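PDB 7JPJ: diaminopimelate decarboxylase, which probably catalyses, as a pyridoxal phosphate-dependent dimer, the decarboxylation of meso-diaminopimelate to lysine, the last step of lysine biosynthesis. Local coordinates for residues L101-L106 with V125-R130; K119-S124 with V197-T202; V142-N147 with F174-E179; T185-V190 with K225-V230; K219-C224 with D261-F266. All coordinates share one frame; numbering follows the deposited sequence.

How the contacts relate
All five contacts lie in the barrel domain expected to bind pyridoxal phosphate. Contacts 1, 2 and 3 follow neighbouring strands: L101 pairs with K119 and N121, and strand 119-122 with G143, so contacts 2 and 3 have centres about 7 Å apart and contacts 1 and 2 about 9 Å. These three lie nearest the site: the side chains of R145, H201 and Q104 come within about 7, 8 and 9 Å of that of K60, the predicted cofactor lysine, and the F174 side chain is about 9 Å from a bound D-lysine. Contacts 4 and 5 pack the outer layer, away from the site; contact 5 lies about 25 Å from contact 1, centre to centre.

Contact 1 (L101-L106 with V125-R130); sequences LSTQEL and VSQLER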
# COMPACT_ATOMS: atom_id res chain seq x y z
N LEU A 101 21.69 -9.24 -7.72
CA LEU A 101 20.42 -9.71 -7.18
C LEU A 101 20.56 -9.99 -5.69
O LEU A 101 21.29 -10.90 -5.28
CB LEU A 101 19.95 -10.96 -7.92
CG LEU A 101 18.76 -11.72 -7.33
CD1 LEU A 101 17.52 -10.83 -7.27
CD2 LEU A 101 18.48 -12.98 -8.13
N SER A 102 19.86 -9.21 -4.87
CA SER A 102 19.74 -9.43 -3.43
C SER A 102 18.25 -9.49 -3.11
O SER A 102 17.58 -8.45 -3.11
CB SER A 102 20.44 -8.33 -2.64
OG SER A 102 21.60 -7.87 -3.30
N THR A 103 17.75 -10.69 -2.83
CA THR A 103 16.31 -10.90 -2.73
C THR A 103 15.99 -11.75 -1.50
O THR A 103 16.81 -12.54 -1.04
CB THR A 103 15.77 -11.58 -4.00
OG1 THR A 103 14.36 -11.77 -3.88
CG2 THR A 103 16.44 -12.93 -4.22
N GLN A 104 14.78 -11.55 -0.98
CA GLN A 104 14.24 -12.42 0.05
C GLN A 104 13.72 -13.73 -0.52
O GLN A 104 13.60 -14.72 0.22
CB GLN A 104 13.11 -11.72 0.81
CG GLN A 104 13.56 -10.62 1.76
CD GLN A 104 14.10 -11.16 3.07
OE1 GLN A 104 15.23 -11.64 3.14
NE2 GLN A 104 13.30 -11.07 4.12
N GLU A 105 13.41 -13.76 -1.81
CA GLU A 105 12.80 -14.92 -2.47
C GLU A 105 13.62 -15.23 -3.72
O GLU A 105 13.49 -14.55 -4.75
CB GLU A 105 11.34 -14.63 -2.82
CG GLU A 105 10.67 -15.67 -3.70
CD GLU A 105 9.27 -15.25 -4.12
OE1 GLU A 105 8.75 -14.27 -3.54
OE2 GLU A 105 8.69 -15.89 -5.02
N LEU A 106 14.47 -16.24 -3.63
CA LEU A 106 15.27 -16.65 -4.78
C LEU A 106 14.36 -17.23 -5.86
O LEU A 106 13.66 -18.21 -5.59
CB LEU A 106 16.32 -17.67 -4.36
CG LEU A 106 17.50 -17.90 -5.31
CD1 LEU A 106 18.19 -16.59 -5.64
CD2 LEU A 106 18.48 -18.90 -4.73
N VAL A 125 21.37 -19.16 4.06
CA VAL A 125 22.02 -20.46 3.87
C VAL A 125 21.33 -21.24 2.76
O VAL A 125 21.99 -21.84 1.90
CB VAL A 125 22.05 -21.24 5.20
CG1 VAL A 125 22.45 -22.69 4.96
CG2 VAL A 125 22.99 -20.57 6.18
N SER A 126 19.99 -21.21 2.74
CA SER A 126 19.23 -21.94 1.73
C SER A 126 19.60 -21.50 0.32
O SER A 126 19.70 -22.33 -0.59
CB SER A 126 17.74 -21.75 1.96
OG SER A 126 17.46 -21.58 3.34
N GLN A 127 19.78 -20.19 0.11
CA GLN A 127 20.09 -19.70 -1.22
C GLN A 127 21.50 -20.10 -1.64
O GLN A 127 21.72 -20.47 -2.80
CB GLN A 127 19.94 -18.18 -1.28
CG GLN A 127 18.52 -17.70 -1.12
CD GLN A 127 18.40 -16.20 -1.32
OE1 GLN A 127 19.40 -15.49 -1.40
NE2 GLN A 127 17.16 -15.72 -1.41
N LEU A 128 22.45 -20.03 -0.72
CA LEU A 128 23.81 -20.45 -1.02
C LEU A 128 23.85 -21.93 -1.39
O LEU A 128 24.53 -22.33 -2.35
CB LEU A 128 24.73 -20.17 0.17
CG LEU A 128 26.23 -20.16 -0.09
CD1 LEU A 128 26.58 -19.15 -1.17
CD2 LEU A 128 26.98 -19.85 1.19
N GLU A 129 23.12 -22.76 -0.65
CA GLU A 129 23.13 -24.20 -0.92
C GLU A 129 22.49 -24.50 -2.27
O GLU A 129 22.98 -25.36 -3.01
CB GLU A 129 22.43 -24.95 0.20
CG GLU A 129 23.22 -25.02 1.49
CD GLU A 129 22.43 -25.64 2.63
OE1 GLU A 129 21.19 -25.67 2.54
OE2 GLU A 129 23.06 -26.09 3.61
N ARG A 130 21.39 -23.82 -2.60
CA ARG A 130 20.78 -24.00 -3.91
C ARG A 130 21.72 -23.56 -5.03
O ARG A 130 21.81 -24.21 -6.07
CB ARG A 130 19.45 -23.24 -3.99
CG ARG A 130 18.36 -23.79 -3.08
CD ARG A 130 17.09 -22.96 -3.17
NE ARG A 130 16.51 -23.00 -4.51
CZ ARG A 130 15.52 -22.21 -4.92
NH1 ARG A 130 14.99 -21.31 -4.09
NH2 ARG A 130 15.06 -22.31 -6.16
O HOH W 1 14.79 -17.24 -1.27
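Q127 NE2 reaches out of helix 125-134 and gives a hydrogen bond of 3.2 Å to T103 O (N-H...O 159°), while its other hydrogen goes to a water. T103 O lies near the amide plane of Q127, but the nitrogen stands well above the carbonyl plane of T103. The water, 2.8 Å from Q127 NE2, also accepts from L106 N and donates to Q104 O, so one amide nitrogen is linked to three backbone groups of the loop. Q127 OE1 accepts from C123 N, and bonds at both ends of the amide should fix its rotation. Extended beyond CG (chi2 -174°), the Q127 chain crosses L106 obliquely, with L106 CD2 3.8 Å from Q127 CG. The same methyl lies over one face of the R130 guanidinium, offset toward its rim. Within the loop, T103 OG1 accepts from E105 N at 3.0 Å, forming an ST turn, and is also bonded to S81 O. An alanine at Q127 would probably leave T103 O without this donor, the water without one of its two donors, C123 N without its side-chain acceptor, and a gap beside L106. Q104 OE1 is bonded to K311 and E105 OE1 to H355, both of the second subunit. The loop leaves strand 99-101, which pairs with strand 119-122; helix 125-134 follows that second strand, and L106 packs on L120 of the same strand.

Contact 2 (K119-S124 with V197-T202); sequences KLNACS and VERIHT
N121 and R199 form the tight part of this contact. R199 approaches side-on and gives two hydrogen bonds to a single atom, NE to N121 OD1 at 2.6 Å and NH2 to N121 OD1 at 2.9 Å. NE sits on a lone pair in the carbonyl plane, whereas NH2 is tilted 33° from it; the amide and guanidinium planes are 49° apart. On the buried side, N121 ND2 comes 3.4 Å from H201 CD2, the two side chains crossing at about a right angle, with their planes 56° apart. K119 sets CB and CD against the guanidinium, with CD 3.7 Å from R199 NH1. Only its end departs toward the looser, partly exposed side, K119 NZ lying 6.0 Å from E198 OE2. There R199 NH1 makes a salt bridge of 3.1 Å with E198 OE2. Strands 119-122 and 196-201 are both parallel neighbours of strand 141-147, and such contacts between next-but-one strands are consistent with the interior of the alpha/beta barrel of fold-type III pyridoxal phosphate enzymes.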
# COMPACT_ATOMS: atom_id res chain seq x y z
N LYS A 119 25.08 -11.13 -11.30
CA LYS A 119 25.80 -11.47 -10.08
C LYS A 119 24.81 -11.67 -8.94
O LYS A 119 23.95 -10.82 -8.70
CB LYS A 119 26.81 -10.37 -9.73
CG LYS A 119 27.76 -10.02 -10.87
CD LYS A 119 28.81 -9.03 -10.42
CE LYS A 119 29.85 -8.79 -11.50
NZ LYS A 119 29.28 -8.12 -12.70
N LEU A 120 24.94 -12.79 -8.24
CA LEU A 120 24.03 -13.13 -7.16
C LEU A 120 24.69 -12.90 -5.81
O LEU A 120 25.82 -13.34 -5.58
CB LEU A 120 23.57 -14.59 -7.27
CG LEU A 120 22.74 -15.08 -6.07
CD1 LEU A 120 21.42 -14.33 -6.00
CD2 LEU A 120 22.51 -16.58 -6.14
N ASN A 121 23.98 -12.22 -4.92
CA ASN A 121 24.38 -12.09 -3.52
C ASN A 121 23.50 -13.04 -2.71
O ASN A 121 22.30 -12.79 -2.55
CB ASN A 121 24.24 -10.65 -3.03
CG ASN A 121 25.26 -9.72 -3.66
OD1 ASN A 121 26.31 -10.15 -4.12
ND2 ASN A 121 24.94 -8.43 -3.67
N ALA A 122 24.09 -14.13 -2.22
CA ALA A 122 23.35 -15.10 -1.42
C ALA A 122 22.93 -14.46 -0.10
O ALA A 122 23.77 -13.95 0.64
CB ALA A 122 24.21 -16.34 -1.18
N CYS A 123 21.63 -14.50 0.19
CA CYS A 123 21.09 -13.81 1.35
C CYS A 123 20.67 -14.75 2.47
O CYS A 123 20.22 -14.28 3.52
CB CYS A 123 19.90 -12.94 0.93
SG CYS A 123 20.36 -11.58 -0.17
N SER A 124 20.79 -16.06 2.28
CA SER A 124 20.52 -17.02 3.35
C SER A 124 21.30 -18.29 3.06
O SER A 124 21.83 -18.48 1.96
CB SER A 124 19.02 -17.32 3.48
OG SER A 124 18.54 -18.02 2.34
N VAL A 197 33.91 -17.07 -3.00
CA VAL A 197 33.27 -15.87 -2.48
C VAL A 197 34.06 -14.65 -2.95
O VAL A 197 35.20 -14.44 -2.52
CB VAL A 197 33.16 -15.90 -0.95
CG1 VAL A 197 32.31 -14.75 -0.45
CG2 VAL A 197 32.59 -17.23 -0.50
N GLU A 198 33.47 -13.85 -3.83
CA GLU A 198 34.14 -12.69 -4.40
C GLU A 198 33.66 -11.37 -3.83
O GLU A 198 34.32 -10.35 -4.04
CB GLU A 198 33.97 -12.67 -5.93
CG GLU A 198 32.56 -12.28 -6.39
CD GLU A 198 32.47 -12.05 -7.89
OE1 GLU A 198 33.52 -12.14 -8.57
OE2 GLU A 198 31.36 -11.79 -8.39
N ARG A 199 32.54 -11.35 -3.11
CA ARG A 199 31.92 -10.10 -2.72
C ARG A 199 31.09 -10.30 -1.45
O ARG A 199 30.37 -11.29 -1.32
CB ARG A 199 31.04 -9.55 -3.85
CG ARG A 199 30.12 -8.41 -3.48
CD ARG A 199 29.28 -7.97 -4.67
NE ARG A 199 28.40 -9.04 -5.15
CZ ARG A 199 28.65 -9.80 -6.21
NH1 ARG A 199 29.75 -9.61 -6.92
NH2 ARG A 199 27.79 -10.75 -6.57
N ILE A 200 31.22 -9.35 -0.52
CA ILE A 200 30.43 -9.32 0.70
C ILE A 200 29.45 -8.16 0.60
O ILE A 200 29.78 -7.10 0.05
CB ILE A 200 31.33 -9.17 1.95
CG1 ILE A 200 32.29 -10.36 2.06
CG2 ILE A 200 30.50 -9.06 3.22
CD1 ILE A 200 31.60 -11.67 2.37
N HIS A 201 28.23 -8.37 1.10
CA HIS A 201 27.16 -7.39 1.03
C HIS A 201 26.64 -7.11 2.43
O HIS A 201 26.33 -8.04 3.19
CB HIS A 201 26.02 -7.89 0.13
CG HIS A 201 25.00 -6.84 -0.20
ND1 HIS A 201 25.16 -5.52 0.15
CD2 HIS A 201 23.82 -6.93 -0.84
CE1 HIS A 201 24.11 -4.83 -0.27
NE2 HIS A 201 23.28 -5.66 -0.87
N THR A 202 26.54 -5.83 2.77
CA THR A 202 25.99 -5.40 4.05
C THR A 202 25.01 -4.26 3.80
O THR A 202 25.03 -3.62 2.74
CB THR A 202 27.10 -4.95 5.01
OG1 THR A 202 26.58 -4.86 6.34
CG2 THR A 202 27.63 -3.60 4.60

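Contact 3 (V142-N147 with F174-E179); sequences VGVRVN and FGIWHE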
# COMPACT_ATOMS: atom_id res chain seq x y z
N VAL A 142 30.20 -15.88 -6.33
CA VAL A 142 28.91 -15.51 -5.75
C VAL A 142 29.17 -14.49 -4.66
O VAL A 142 30.25 -14.43 -4.08
CB VAL A 142 28.17 -16.76 -5.21
CG1 VAL A 142 28.81 -17.25 -3.92
CG2 VAL A 142 26.69 -16.48 -5.02
N GLY A 143 28.16 -13.65 -4.40
CA GLY A 143 28.20 -12.72 -3.30
C GLY A 143 27.48 -13.29 -2.08
O GLY A 143 26.66 -14.19 -2.19
N VAL A 144 27.82 -12.74 -0.92
CA VAL A 144 27.27 -13.19 0.36
C VAL A 144 26.85 -11.96 1.15
O VAL A 144 27.69 -11.12 1.50
CB VAL A 144 28.28 -14.02 1.17
CG1 VAL A 144 27.64 -14.54 2.44
CG2 VAL A 144 28.81 -15.18 0.33
N ARG A 145 25.55 -11.85 1.45
CA ARG A 145 25.06 -10.79 2.32
C ARG A 145 25.07 -11.27 3.77
O ARG A 145 24.54 -12.33 4.09
CB ARG A 145 23.65 -10.34 1.93
CG ARG A 145 23.07 -9.36 2.95
CD ARG A 145 21.91 -8.54 2.41
NE ARG A 145 21.37 -7.67 3.45
CZ ARG A 145 20.46 -6.72 3.24
NH1 ARG A 145 19.99 -6.52 2.02
NH2 ARG A 145 20.03 -5.98 4.25
N VAL A 146 25.67 -10.46 4.65
CA VAL A 146 25.86 -10.82 6.05
C VAL A 146 24.99 -9.93 6.91
O VAL A 146 24.90 -8.72 6.69
CB VAL A 146 27.34 -10.69 6.46
CG1 VAL A 146 27.53 -11.05 7.93
CG2 VAL A 146 28.22 -11.55 5.57
N ASN A 147 24.32 -10.54 7.90
CA ASN A 147 23.73 -9.80 9.00
C ASN A 147 24.81 -9.64 10.06
O ASN A 147 25.11 -10.60 10.79
CB ASN A 147 22.51 -10.52 9.57
CG ASN A 147 21.79 -9.71 10.65
OD1 ASN A 147 22.33 -8.76 11.20
ND2 ASN A 147 20.56 -10.10 10.95
N PHE A 174 17.13 -10.19 7.17
CA PHE A 174 17.99 -9.93 6.02
C PHE A 174 19.39 -10.50 6.25
O PHE A 174 19.96 -10.37 7.33
CB PHE A 174 18.09 -8.43 5.76
CG PHE A 174 16.77 -7.74 5.58
CD1 PHE A 174 15.70 -8.40 5.00
CD2 PHE A 174 16.60 -6.43 6.00
CE1 PHE A 174 14.48 -7.76 4.83
CE2 PHE A 174 15.39 -5.79 5.84
CZ PHE A 174 14.33 -6.45 5.26
N GLY A 175 19.94 -11.11 5.21
CA GLY A 175 21.29 -11.62 5.26
C GLY A 175 21.44 -12.82 6.18
O GLY A 175 20.52 -13.25 6.87
N ILE A 176 22.65 -13.37 6.17
CA ILE A 176 23.00 -14.53 6.97
C ILE A 176 23.53 -14.06 8.32
O ILE A 176 24.32 -13.11 8.39
CB ILE A 176 24.03 -15.41 6.25
CG1 ILE A 176 23.58 -15.70 4.82
CG2 ILE A 176 24.27 -16.70 7.01
CD1 ILE A 176 24.50 -16.63 4.06
N TRP A 177 23.08 -14.71 9.39
CA TRP A 177 23.52 -14.37 10.73
C TRP A 177 25.03 -14.49 10.85
O TRP A 177 25.62 -15.48 10.40
CB TRP A 177 22.82 -15.27 11.75
CG TRP A 177 22.89 -14.79 13.17
CD1 TRP A 177 23.24 -15.52 14.27
CD2 TRP A 177 22.59 -13.47 13.65
NE1 TRP A 177 23.18 -14.75 15.40
CE2 TRP A 177 22.79 -13.48 15.05
CE3 TRP A 177 22.18 -12.28 13.04
CZ2 TRP A 177 22.59 -12.36 15.84
CZ3 TRP A 177 21.98 -11.17 13.83
CH2 TRP A 177 22.18 -11.21 15.21
N HIS A 178 25.66 -13.48 11.44
CA HIS A 178 27.12 -13.40 11.46
C HIS A 178 27.75 -14.60 12.14
O HIS A 178 28.87 -14.99 11.79
CB HIS A 178 27.57 -12.11 12.14
CG HIS A 178 27.37 -12.11 13.62
ND1 HIS A 178 26.15 -11.82 14.20
CD2 HIS A 178 28.22 -12.36 14.64
CE1 HIS A 178 26.27 -11.89 15.52
NE2 HIS A 178 27.51 -12.22 15.81
N GLU A 179 27.07 -15.19 13.12
CA GLU A 179 27.65 -16.32 13.85
C GLU A 179 27.76 -17.56 12.97
O GLU A 179 28.63 -18.40 13.22
CB GLU A 179 26.83 -16.63 15.10
CG GLU A 179 26.67 -15.45 16.04
CD GLU A 179 26.58 -15.87 17.49
OE1 GLU A 179 27.09 -15.12 18.35
OE2 GLU A 179 26.01 -16.94 17.77
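R145 and F174 lie side by side and point the same way, with F174 CB over one face of the guanidinium, 3.5 Å from R145 NH2, and the ring plane turned 54° from it. Anti to the backbone N (chi1 173°), R145 CG lies 3.7 Å from G175 CA, and the extended chain carries the guanidinium to F174. N147 meets W177 differently: its amide stands almost perpendicular to the indole (85°) and comes to the ring edge, ND2 3.4 Å from W177 CZ3. N147 ND2 donates to G169 O, OD1 accepts from G149 N, and W177 NE1 bonds to T302 of the second subunit. An alanine at R145 would probably open a gap over F174 CB, leaving the phenyl group freer to shift. In the backbone, I176 N donates to R145 O and N147 N to I176 O, so 176-177 runs parallel to the end of strand 141-147. It lies at the C-terminal end of a barrel strand, where alpha/beta barrels typically carry their active site.

Contact 4 (T185-V190 with K225-V230); sequences TVPDIV and KVFPTV
The ring of F227 projects from the loop after helix 210-222 toward a shallow hollow on helix 185-192, walled by V186, P187 and V190. Its outer corner does the filling. F227 CE1 comes 3.9 Å from P187 CG, and the proline ring and the phenyl group cross at about a right angle. F227 CZ lies 4.2 Å from V186 CG1, while V190 CG2 closes the far wall at 4.5 Å from F227 CE1. V186 and V190 stand one helical turn apart, with P187 presenting its ring beside them, so the three make a dished surface. F227 CG is anti to its own carbonyl carbon (chi1 -50°), which starts the ring off toward the helix. V226 backs the ring from the loop side: its CG1 sits 3.7 Å above the centre of one face of F227 and also reaches P187 CG at 4.5 Å. A type I turn from F227 to V230, closed by V230 N to F227 O, carries the chain on toward strand 232-234. V197 of strand 196-201 touches both F227 and V190, while V186 also packs on L128. Polar groups of the loop look elsewhere, K225 NZ to E270 and T229 OG1 to V197 O. The contact is wholly apolar between the two segments, which implies that shape and the burial of hydrocarbon, with no directional bond, hold helix and loop together here.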
# COMPACT_ATOMS: atom_id res chain seq x y z
N THR A 185 29.88 -22.58 9.60
CA THR A 185 28.74 -23.09 8.84
C THR A 185 28.81 -22.66 7.37
O THR A 185 28.69 -23.49 6.47
CB THR A 185 27.43 -22.62 9.47
OG1 THR A 185 27.27 -23.23 10.76
CG2 THR A 185 26.24 -23.00 8.59
N VAL A 186 28.99 -21.37 7.13
CA VAL A 186 29.01 -20.83 5.77
C VAL A 186 30.28 -21.25 5.02
O VAL A 186 30.17 -21.69 3.87
CB VAL A 186 28.87 -19.29 5.77
CG1 VAL A 186 28.71 -18.77 4.35
CG2 VAL A 186 27.69 -18.87 6.63
N PRO A 187 31.48 -21.14 5.60
CA PRO A 187 32.67 -21.63 4.88
C PRO A 187 32.61 -23.11 4.55
O PRO A 187 33.21 -23.53 3.55
CB PRO A 187 33.82 -21.31 5.84
CG PRO A 187 33.32 -20.19 6.67
CD PRO A 187 31.87 -20.48 6.86
N ASP A 188 31.92 -23.91 5.36
CA ASP A 188 31.77 -25.33 5.04
C ASP A 188 30.91 -25.53 3.80
O ASP A 188 31.19 -26.42 2.99
CB ASP A 188 31.18 -26.08 6.24
CG ASP A 188 32.19 -26.31 7.34
OD1 ASP A 188 33.24 -25.63 7.35
OD2 ASP A 188 31.94 -27.18 8.21
N ILE A 189 29.86 -24.73 3.65
CA ILE A 189 29.03 -24.80 2.46
C ILE A 189 29.82 -24.38 1.23
O ILE A 189 29.68 -24.96 0.15
CB ILE A 189 27.76 -23.95 2.64
CG1 ILE A 189 26.99 -24.40 3.88
CG2 ILE A 189 26.87 -24.04 1.40
CD1 ILE A 189 26.04 -23.36 4.43
N VAL A 190 30.68 -23.37 1.38
CA VAL A 190 31.49 -22.89 0.26
C VAL A 190 32.45 -23.97 -0.21
O VAL A 190 32.58 -24.23 -1.41
CB VAL A 190 32.23 -21.60 0.65
CG1 VAL A 190 33.38 -21.33 -0.32
CG2 VAL A 190 31.26 -20.43 0.67
N LYS A 225 37.82 -10.57 5.53
CA LYS A 225 39.03 -11.33 5.84
C LYS A 225 38.74 -12.79 6.13
O LYS A 225 39.68 -13.59 6.23
CB LYS A 225 39.78 -10.69 7.01
CG LYS A 225 39.30 -11.13 8.38
CD LYS A 225 40.06 -10.41 9.49
CE LYS A 225 41.55 -10.75 9.46
NZ LYS A 225 42.30 -10.03 10.52
N VAL A 226 37.47 -13.17 6.27
CA VAL A 226 37.12 -14.58 6.42
C VAL A 226 37.29 -15.30 5.09
O VAL A 226 37.80 -16.43 5.04
CB VAL A 226 35.69 -14.72 6.97
CG1 VAL A 226 35.20 -16.16 6.85
CG2 VAL A 226 35.64 -14.25 8.42
N PHE A 227 36.89 -14.67 3.99
CA PHE A 227 37.05 -15.23 2.66
C PHE A 227 38.09 -14.43 1.89
O PHE A 227 37.79 -13.33 1.39
CB PHE A 227 35.71 -15.24 1.91
CG PHE A 227 34.59 -15.83 2.71
CD1 PHE A 227 34.46 -17.21 2.82
CD2 PHE A 227 33.68 -15.02 3.36
CE1 PHE A 227 33.44 -17.77 3.56
CE2 PHE A 227 32.65 -15.58 4.10
CZ PHE A 227 32.53 -16.95 4.20
N PRO A 228 39.33 -14.93 1.76
CA PRO A 228 40.39 -14.13 1.12
C PRO A 228 40.14 -13.85 -0.35
O PRO A 228 40.80 -12.96 -0.91
CB PRO A 228 41.65 -14.98 1.32
CG PRO A 228 41.30 -15.95 2.42
CD PRO A 228 39.84 -16.21 2.27
N THR A 229 39.22 -14.56 -0.99
CA THR A 229 38.93 -14.34 -2.40
C THR A 229 38.03 -13.13 -2.65
O THR A 229 37.81 -12.78 -3.82
CB THR A 229 38.27 -15.59 -3.00
OG1 THR A 229 37.21 -16.03 -2.13
CG2 THR A 229 39.29 -16.70 -3.16
N VAL A 230 37.52 -12.49 -1.60
CA VAL A 230 36.63 -11.34 -1.78
C VAL A 230 37.42 -10.16 -2.32
O VAL A 230 38.50 -9.82 -1.82
CB VAL A 230 35.93 -10.99 -0.46
CG1 VAL A 230 35.15 -9.69 -0.59
CG2 VAL A 230 35.01 -12.12 -0.03

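Contact 5 (K219-C224 with D261-F266); sequences KSLSFC and DAFKKF
This is a buried, largely apolar contact in the barrel's outer layer, between the last part of helix 210-222 with the residues that follow and the middle of helix 252-270, with L221 pressed against A262, F263 and F266. L221 CD2 lies over the face of the F263 ring, 4.2 Å from its centroid and 12° off the normal, a CH-pi contact; the leucine and the phenyl group cross at about a right angle. CD1 turns instead to the A262 turn, 4.1 Å from A262 CB and close to the backbone oxygen of that residue. F266 comes from the other helix to cover the base of the same leucine: its CD1 is 4.0 Å from L221 CB. The far end of that ring reaches C224, with CZ 4.0 Å from C224 CB, so F266 spans one turn of the first segment. L274 touches L221, F263 and F266, while M233 of strand 232-234 touches F263 and C224, binding the helix pair to the barrel wall. The backbone oxygens near the contact are already engaged within their own chain turns: L221 O takes C224 N at 2.9 Å, and A262 O takes F266 N. Cohesion between the segments rests on dispersion among aliphatic and aromatic carbons, with one CH-pi contact.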
# COMPACT_ATOMS: atom_id res chain seq x y z
N LYS A 219 33.06 -2.86 10.54
CA LYS A 219 32.47 -4.13 10.94
C LYS A 219 32.23 -5.03 9.74
O LYS A 219 32.48 -6.24 9.80
CB LYS A 219 31.17 -3.88 11.71
CG LYS A 219 30.44 -5.16 12.11
CD LYS A 219 30.01 -5.10 13.56
CE LYS A 219 29.94 -6.50 14.16
NZ LYS A 219 30.99 -6.71 15.21
N SER A 220 31.74 -4.47 8.63
CA SER A 220 31.48 -5.28 7.44
C SER A 220 32.78 -5.76 6.80
O SER A 220 32.82 -6.86 6.24
CB SER A 220 30.66 -4.48 6.44
OG SER A 220 29.54 -3.89 7.08
N LEU A 221 33.83 -4.94 6.87
CA LEU A 221 35.11 -5.34 6.27
C LEU A 221 35.74 -6.52 7.00
O LEU A 221 36.51 -7.27 6.41
CB LEU A 221 36.07 -4.15 6.26
CG LEU A 221 35.82 -3.05 5.22
CD1 LEU A 221 36.58 -1.78 5.56
CD2 LEU A 221 36.19 -3.53 3.82
N SER A 222 35.41 -6.70 8.28
CA SER A 222 35.98 -7.82 9.03
C SER A 222 35.52 -9.16 8.48
O SER A 222 36.21 -10.17 8.63
CB SER A 222 35.62 -7.71 10.51
OG SER A 222 34.21 -7.73 10.70
N PHE A 223 34.35 -9.19 7.84
CA PHE A 223 33.89 -10.40 7.18
C PHE A 223 34.61 -10.65 5.86
O PHE A 223 34.60 -11.79 5.37
CB PHE A 223 32.38 -10.34 6.95
CG PHE A 223 31.59 -10.27 8.22
CD1 PHE A 223 31.49 -11.38 9.04
CD2 PHE A 223 30.96 -9.10 8.61
CE1 PHE A 223 30.78 -11.33 10.22
CE2 PHE A 223 30.25 -9.04 9.79
CZ PHE A 223 30.15 -10.16 10.59
N CYS A 224 35.25 -9.63 5.28
CA CYS A 224 36.01 -9.83 4.05
C CYS A 224 37.33 -10.55 4.30
O CYS A 224 37.90 -11.09 3.35
CB CYS A 224 36.27 -8.49 3.37
SG CYS A 224 34.78 -7.62 2.82
N ASP A 261 38.70 5.72 4.35
CA ASP A 261 39.84 5.44 5.21
C ASP A 261 39.74 4.05 5.84
O ASP A 261 40.77 3.39 6.03
CB ASP A 261 39.96 6.51 6.30
CG ASP A 261 40.50 7.83 5.76
OD1 ASP A 261 41.45 7.80 4.95
OD2 ASP A 261 39.97 8.89 6.15
N ALA A 262 38.53 3.60 6.16
CA ALA A 262 38.36 2.24 6.66
C ALA A 262 38.76 1.21 5.61
O ALA A 262 39.18 0.11 5.95
CB ALA A 262 36.91 2.02 7.10
N PHE A 263 38.63 1.56 4.33
CA PHE A 263 39.15 0.70 3.27
C PHE A 263 40.67 0.73 3.23
O PHE A 263 41.31 -0.29 2.97
CB PHE A 263 38.58 1.13 1.92
CG PHE A 263 37.30 0.45 1.56
CD1 PHE A 263 36.12 0.81 2.17
CD2 PHE A 263 37.28 -0.56 0.61
CE1 PHE A 263 34.93 0.19 1.84
CE2 PHE A 263 36.10 -1.18 0.27
CZ PHE A 263 34.93 -0.81 0.89
N LYS A 264 41.26 1.90 3.48
CA LYS A 264 42.72 2.00 3.51
C LYS A 264 43.30 1.24 4.70
O LYS A 264 44.36 0.62 4.58
CB LYS A 264 43.15 3.47 3.55
CG LYS A 264 42.77 4.27 2.32
CD LYS A 264 43.62 5.54 2.23
CE LYS A 264 43.11 6.48 1.14
NZ LYS A 264 41.80 7.08 1.52
N LYS A 265 42.62 1.29 5.85
CA LYS A 265 43.10 0.55 7.01
C LYS A 265 43.03 -0.95 6.79
O LYS A 265 43.86 -1.69 7.32
CB LYS A 265 42.31 0.95 8.26
CG LYS A 265 42.96 0.52 9.57
CD LYS A 265 42.14 0.94 10.79
CE LYS A 265 42.54 2.32 11.30
NZ LYS A 265 41.57 3.39 10.93
N PHE A 266 42.06 -1.41 6.01
CA PHE A 266 41.99 -2.83 5.67
C PHE A 266 43.16 -3.23 4.78
O PHE A 266 43.80 -4.26 5.01
CB PHE A 266 40.66 -3.13 4.97
CG PHE A 266 40.38 -4.60 4.82
CD1 PHE A 266 39.87 -5.34 5.87
CD2 PHE A 266 40.63 -5.24 3.62
CE1 PHE A 266 39.61 -6.69 5.73
CE2 PHE A 266 40.38 -6.59 3.47
CZ PHE A 266 39.87 -7.32 4.53